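Local coordinates for protein thioesterase (Streptomyces coelicolor, PDB 3QMW) that probably hydrolyses thioesters in the prodiginine biosynthetic pathway, as an alpha/beta hydrolase-fold thioesterase, at residues Phe240-Gly245 with Asp249-His254; Thr151-Val156 with Arg176-Leu181. All coordinates share one frame; numbering follows the deposited sequence.

In the fold
Both contacts belong to an alpha/beta hydrolase fold built on a parallel sheet. Contact 1 lies close to the core, its centre 12 Å from that of the chain, where the loop after strand 230-235 turns into the last helix, 246-258. Segment 240-245 follows directly on His239, which with Ser105 and Asp211 has the geometry expected of a catalytic triad; Phe241 lies near these residues without touching them. Contact 2 is more peripheral, 19 Å from the chain centre, and joins helices inserted between strands 129-132 and 203-208, where relatives of this family carry their lid. The centres of contacts 1 and 2 are 23 Å apart and their nearest atoms about 6 Å, without touching.

Contact 1: Phe240-Gly245 with Asp249-His254; sequences FFLNGG and DRLLAH
Leu242 and Leu251 meet methyl to methyl where, in this alpha/beta hydrolase fold, the loop after strand 230-235 runs through a short 3-10 turn at 241-243 into helix 246-258. This is the tight, buried half of the contact. Leu242 CD1 lies 3.5 Å from Leu251 CD2, the two side chains passing each other at a slant. With CG of Leu242 set opposite its own backbone N (chi1 -168°), the branch is carried across to the helix, although the CB itself starts off to one side. Phe241 adds a looser touch: its CE1 stands 4.4 Å from Leu251 CB. The ring also packs edge-to-face with His104. Trp49 of helix 49-53 touches both leucines, and Phe102, Phe206 and Leu235 of the sheet close in on Leu251, so that the helix is seated on the strands by this apolar group.

The other half, at Gly245 and Asp249, is partly exposed and held by polar atoms. Gly245 is the N-cap residue, with a phi of 118°, at which a side chain would run into the preceding carbonyl O, a conformation that calls for glycine. The carboxylate of Asp249 is drawn off to Arg52, whose NH2 forms a salt bridge with OD1, and Gly54 of the second subunit packs on the same residue. One bond spans the first turn of the helix: Asp249 N donates to Gly245 O over 3.3 Å, nearly straight at 165° and in the carbonyl plane.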
# COMPACT_ATOMS: atom_id res chain seq x y z
N PHE D 240 8.78 -2.84 -17.22
CA PHE D 240 9.59 -3.35 -16.10
C PHE D 240 9.51 -2.53 -14.80
O PHE D 240 10.33 -2.71 -13.89
CB PHE D 240 11.05 -3.49 -16.54
CG PHE D 240 11.35 -4.81 -17.18
CD1 PHE D 240 11.43 -4.94 -18.56
CD2 PHE D 240 11.56 -5.94 -16.39
CE1 PHE D 240 11.71 -6.16 -19.16
CE2 PHE D 240 11.84 -7.17 -16.97
CZ PHE D 240 11.91 -7.28 -18.36
N PHE D 241 8.51 -1.66 -14.69
CA PHE D 241 8.29 -0.88 -13.46
C PHE D 241 8.45 -1.71 -12.16
O PHE D 241 8.94 -1.20 -11.15
CB PHE D 241 6.92 -0.18 -13.48
CG PHE D 241 5.72 -1.10 -13.30
CD1 PHE D 241 5.45 -1.68 -12.07
CD2 PHE D 241 4.85 -1.35 -14.35
CE1 PHE D 241 4.35 -2.51 -11.90
CE2 PHE D 241 3.75 -2.17 -14.19
CZ PHE D 241 3.50 -2.76 -12.97
N LEU D 242 8.05 -2.99 -12.23
CA LEU D 242 8.00 -3.90 -11.08
C LEU D 242 9.30 -4.00 -10.28
O LEU D 242 9.28 -4.29 -9.09
CB LEU D 242 7.59 -5.30 -11.54
CG LEU D 242 7.22 -6.30 -10.44
CD1 LEU D 242 6.07 -5.74 -9.64
CD2 LEU D 242 6.86 -7.63 -11.01
N ASN D 243 10.43 -3.78 -10.94
CA ASN D 243 11.73 -3.87 -10.29
C ASN D 243 11.88 -2.84 -9.16
O ASN D 243 12.35 -3.18 -8.07
CB ASN D 243 12.86 -3.70 -11.31
CG ASN D 243 12.77 -4.70 -12.45
OD1 ASN D 243 12.45 -5.88 -12.25
ND2 ASN D 243 13.07 -4.24 -13.67
N GLY D 244 11.48 -1.60 -9.41
CA GLY D 244 11.59 -0.54 -8.41
C GLY D 244 10.97 0.76 -8.90
O GLY D 244 10.76 0.94 -10.11
N GLY D 245 10.64 1.64 -7.96
CA GLY D 245 10.13 2.97 -8.29
C GLY D 245 8.72 3.23 -7.77
O GLY D 245 8.16 2.41 -7.05
N ASP D 249 5.61 0.67 -5.91
CA ASP D 249 4.97 1.10 -4.66
C ASP D 249 3.45 1.16 -4.80
O ASP D 249 2.74 0.67 -3.92
CB ASP D 249 5.50 2.47 -4.19
CG ASP D 249 6.83 2.37 -3.46
OD1 ASP D 249 6.92 1.61 -2.47
OD2 ASP D 249 7.79 3.09 -3.84
N ARG D 250 2.95 1.73 -5.90
CA ARG D 250 1.50 1.81 -6.12
C ARG D 250 0.86 0.46 -6.39
O ARG D 250 -0.19 0.16 -5.80
CB ARG D 250 1.15 2.78 -7.25
CG ARG D 250 0.79 4.17 -6.77
CD ARG D 250 -0.12 4.90 -7.79
NE ARG D 250 -0.67 6.15 -7.25
CZ ARG D 250 0.02 7.28 -7.09
NH1 ARG D 250 1.31 7.36 -7.42
NH2 ARG D 250 -0.59 8.36 -6.60
N LEU D 251 1.45 -0.36 -7.26
CA LEU D 251 0.97 -1.73 -7.46
C LEU D 251 0.74 -2.37 -6.11
O LEU D 251 -0.35 -2.85 -5.83
CB LEU D 251 1.96 -2.58 -8.26
CG LEU D 251 1.70 -4.10 -8.20
CD1 LEU D 251 0.67 -4.48 -9.21
CD2 LEU D 251 2.94 -4.91 -8.41
N LEU D 252 1.77 -2.36 -5.27
CA LEU D 252 1.70 -2.96 -3.93
C LEU D 252 0.59 -2.41 -3.03
O LEU D 252 0.07 -3.13 -2.17
CB LEU D 252 3.05 -2.81 -3.20
CG LEU D 252 4.16 -3.74 -3.69
CD1 LEU D 252 5.48 -3.32 -3.08
CD2 LEU D 252 3.85 -5.21 -3.35
N ALA D 253 0.26 -1.14 -3.21
CA ALA D 253 -0.74 -0.47 -2.38
C ALA D 253 -2.12 -0.87 -2.86
O ALA D 253 -3.00 -1.18 -2.05
CB ALA D 253 -0.55 1.03 -2.42
N HIS D 254 -2.31 -0.88 -4.18
CA HIS D 254 -3.53 -1.45 -4.76
C HIS D 254 -3.77 -2.90 -4.33
O HIS D 254 -4.88 -3.26 -3.95
CB HIS D 254 -3.51 -1.33 -6.28
CG HIS D 254 -3.76 0.06 -6.78
ND1 HIS D 254 -4.99 0.67 -6.69
CD2 HIS D 254 -2.93 0.96 -7.36
CE1 HIS D 254 -4.91 1.89 -7.20
NE2 HIS D 254 -3.68 2.09 -7.62

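Contact 2: Thr151-Val156 with Arg176-Leu181; sequences TALREV and RRLPVL
Leu153 faces Leu178 and Leu181 with aliphatic carbons alone, and no flat group of either segment takes part; the ring that does come in, that of Phe174 from helix 169-176, packs against Leu181. The Arg177 guanidinium, next in sequence to Leu178, points away from helix 150-159; the CD of Arg176 sits over one of its faces, offset toward the rim, a doubtful detail because Arg177 has two conformers.

Leu153 does the work from its side. Its CG is anti to the backbone N (chi1 -175°), which carries the branch toward helix 178-189 and brings CD2 into the angle between the two leucines there. Leu153 CD2 lies 3.3 Å from Leu178 CD2, a close approach for two methyls, and 3.6 Å from Leu181 CD2. The two approaches differ. Leu178 runs alongside, the two side chains lying antiparallel, each passing the other's end, and it leaves its CA at a slant before its end turns in. Leu181 instead points its branch directly at Leu153, tip to tip, and its CD2 also comes 3.9 Å from Leu153 CG. All three are buried, yet the area hidden between the segments is small, 108 Å².

Helix 169-176 touches both partners, since Phe174, besides meeting Leu181, packs with Ala171 on Arg154. Contact 2 thus ties helix 150-159 to the first turn of helix 178-189, in the helical insertion between strands 129-132 and 203-208 that probably forms the lid of this thioesterase.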
# COMPACT_ATOMS: atom_id res chain seq x y z
N THR D 151 22.37 -10.19 -28.80
CA THR D 151 22.48 -8.73 -28.84
C THR D 151 21.15 -8.07 -29.21
O THR D 151 20.81 -7.02 -28.67
CB THR D 151 23.60 -8.28 -29.80
OG1 THR D 151 23.77 -9.26 -30.83
CG2 THR D 151 24.93 -8.12 -29.04
N ALA D 152 20.38 -8.70 -30.10
CA ALA D 152 19.03 -8.23 -30.41
C ALA D 152 18.11 -8.36 -29.19
O ALA D 152 17.36 -7.43 -28.88
CB ALA D 152 18.44 -9.01 -31.58
N LEU D 153 18.18 -9.51 -28.52
CA LEU D 153 17.34 -9.80 -27.37
C LEU D 153 17.77 -9.00 -26.14
O LEU D 153 16.96 -8.72 -25.26
CB LEU D 153 17.39 -11.29 -27.04
CG LEU D 153 16.48 -11.80 -25.93
CD1 LEU D 153 15.04 -11.60 -26.32
CD2 LEU D 153 16.78 -13.26 -25.65
N ARG D 154 19.05 -8.64 -26.09
CA ARG D 154 19.53 -7.75 -25.05
C ARG D 154 18.90 -6.38 -25.25
O ARG D 154 18.28 -5.84 -24.33
CB ARG D 154 21.06 -7.64 -25.06
CG ARG D 154 21.62 -6.97 -23.81
CD ARG D 154 23.13 -7.13 -23.67
NE ARG D 154 23.57 -6.81 -22.30
CZ ARG D 154 24.64 -6.08 -21.96
NH1 ARG D 154 25.45 -5.54 -22.88
NH2 ARG D 154 24.91 -5.87 -20.67
N GLU D 155 19.05 -5.83 -26.46
CA GLU D 155 18.57 -4.48 -26.73
C GLU D 155 17.05 -4.36 -26.59
O GLU D 155 16.55 -3.31 -26.19
CB GLU D 155 19.03 -3.98 -28.11
CG GLU D 155 18.97 -2.44 -28.23
CD GLU D 155 19.48 -1.88 -29.57
OE1 GLU D 155 19.33 -2.56 -30.62
OE2 GLU D 155 20.01 -0.74 -29.57
N VAL D 156 16.32 -5.43 -26.88
CA VAL D 156 14.86 -5.42 -26.72
C VAL D 156 14.48 -5.29 -25.24
O VAL D 156 13.59 -4.53 -24.90
CB VAL D 156 14.18 -6.66 -27.35
CG1 VAL D 156 12.92 -7.06 -26.57
CG2 VAL D 156 13.86 -6.40 -28.82
N ARG D 176 23.88 -15.28 -18.16
CA ARG D 176 23.61 -16.58 -17.55
C ARG D 176 22.17 -17.08 -17.70
O ARG D 176 21.94 -18.29 -17.81
CB ARG D 176 23.97 -16.58 -16.06
CG ARG D 176 23.18 -17.65 -15.27
CD ARG D 176 23.65 -17.83 -13.86
NE ARG D 176 24.62 -18.93 -13.76
CZ ARG D 176 24.95 -19.53 -12.62
NH1 ARG D 176 24.40 -19.16 -11.47
NH2 ARG D 176 25.83 -20.53 -12.64
N ARG D 177 21.20 -16.17 -17.70
CA ARG D 177 19.80 -16.57 -17.70
C ARG D 177 19.13 -16.51 -19.08
O ARG D 177 17.91 -16.59 -19.17
CB ARG D 177 19.01 -15.75 -16.66
CG ARG D 177 19.57 -15.89 -15.24
CD ARG D 177 18.49 -15.83 -14.16
NE ARG D 177 19.00 -16.27 -12.86
CZ ARG D 177 19.46 -17.50 -12.62
NH1 ARG D 177 19.49 -18.40 -13.58
NH2 ARG D 177 19.89 -17.82 -11.41
N LEU D 178 19.93 -16.37 -20.14
CA LEU D 178 19.41 -16.36 -21.53
C LEU D 178 18.64 -17.62 -21.98
O LEU D 178 17.59 -17.50 -22.60
CB LEU D 178 20.52 -16.06 -22.54
CG LEU D 178 20.59 -14.62 -22.99
CD1 LEU D 178 21.89 -14.37 -23.72
CD2 LEU D 178 19.40 -14.30 -23.86
N PRO D 179 19.18 -18.82 -21.70
CA PRO D 179 18.39 -20.01 -21.91
C PRO D 179 16.99 -19.92 -21.30
O PRO D 179 16.00 -20.21 -21.97
CB PRO D 179 19.20 -21.11 -21.20
CG PRO D 179 20.59 -20.57 -21.08
CD PRO D 179 20.61 -19.15 -21.58
N VAL D 180 16.94 -19.50 -20.04
CA VAL D 180 15.71 -19.54 -19.26
C VAL D 180 14.76 -18.46 -19.73
O VAL D 180 13.55 -18.66 -19.75
CB VAL D 180 16.00 -19.38 -17.79
CG1 VAL D 180 14.82 -19.84 -16.99
CG2 VAL D 180 17.22 -20.22 -17.42
N LEU D 181 15.32 -17.32 -20.14
CA LEU D 181 14.55 -16.30 -20.84
C LEU D 181 13.90 -16.89 -22.09
O LEU D 181 12.68 -16.89 -22.22
CB LEU D 181 15.45 -15.12 -21.22
CG LEU D 181 14.76 -13.93 -21.92
CD1 LEU D 181 13.58 -13.41 -21.12
CD2 LEU D 181 15.76 -12.80 -22.19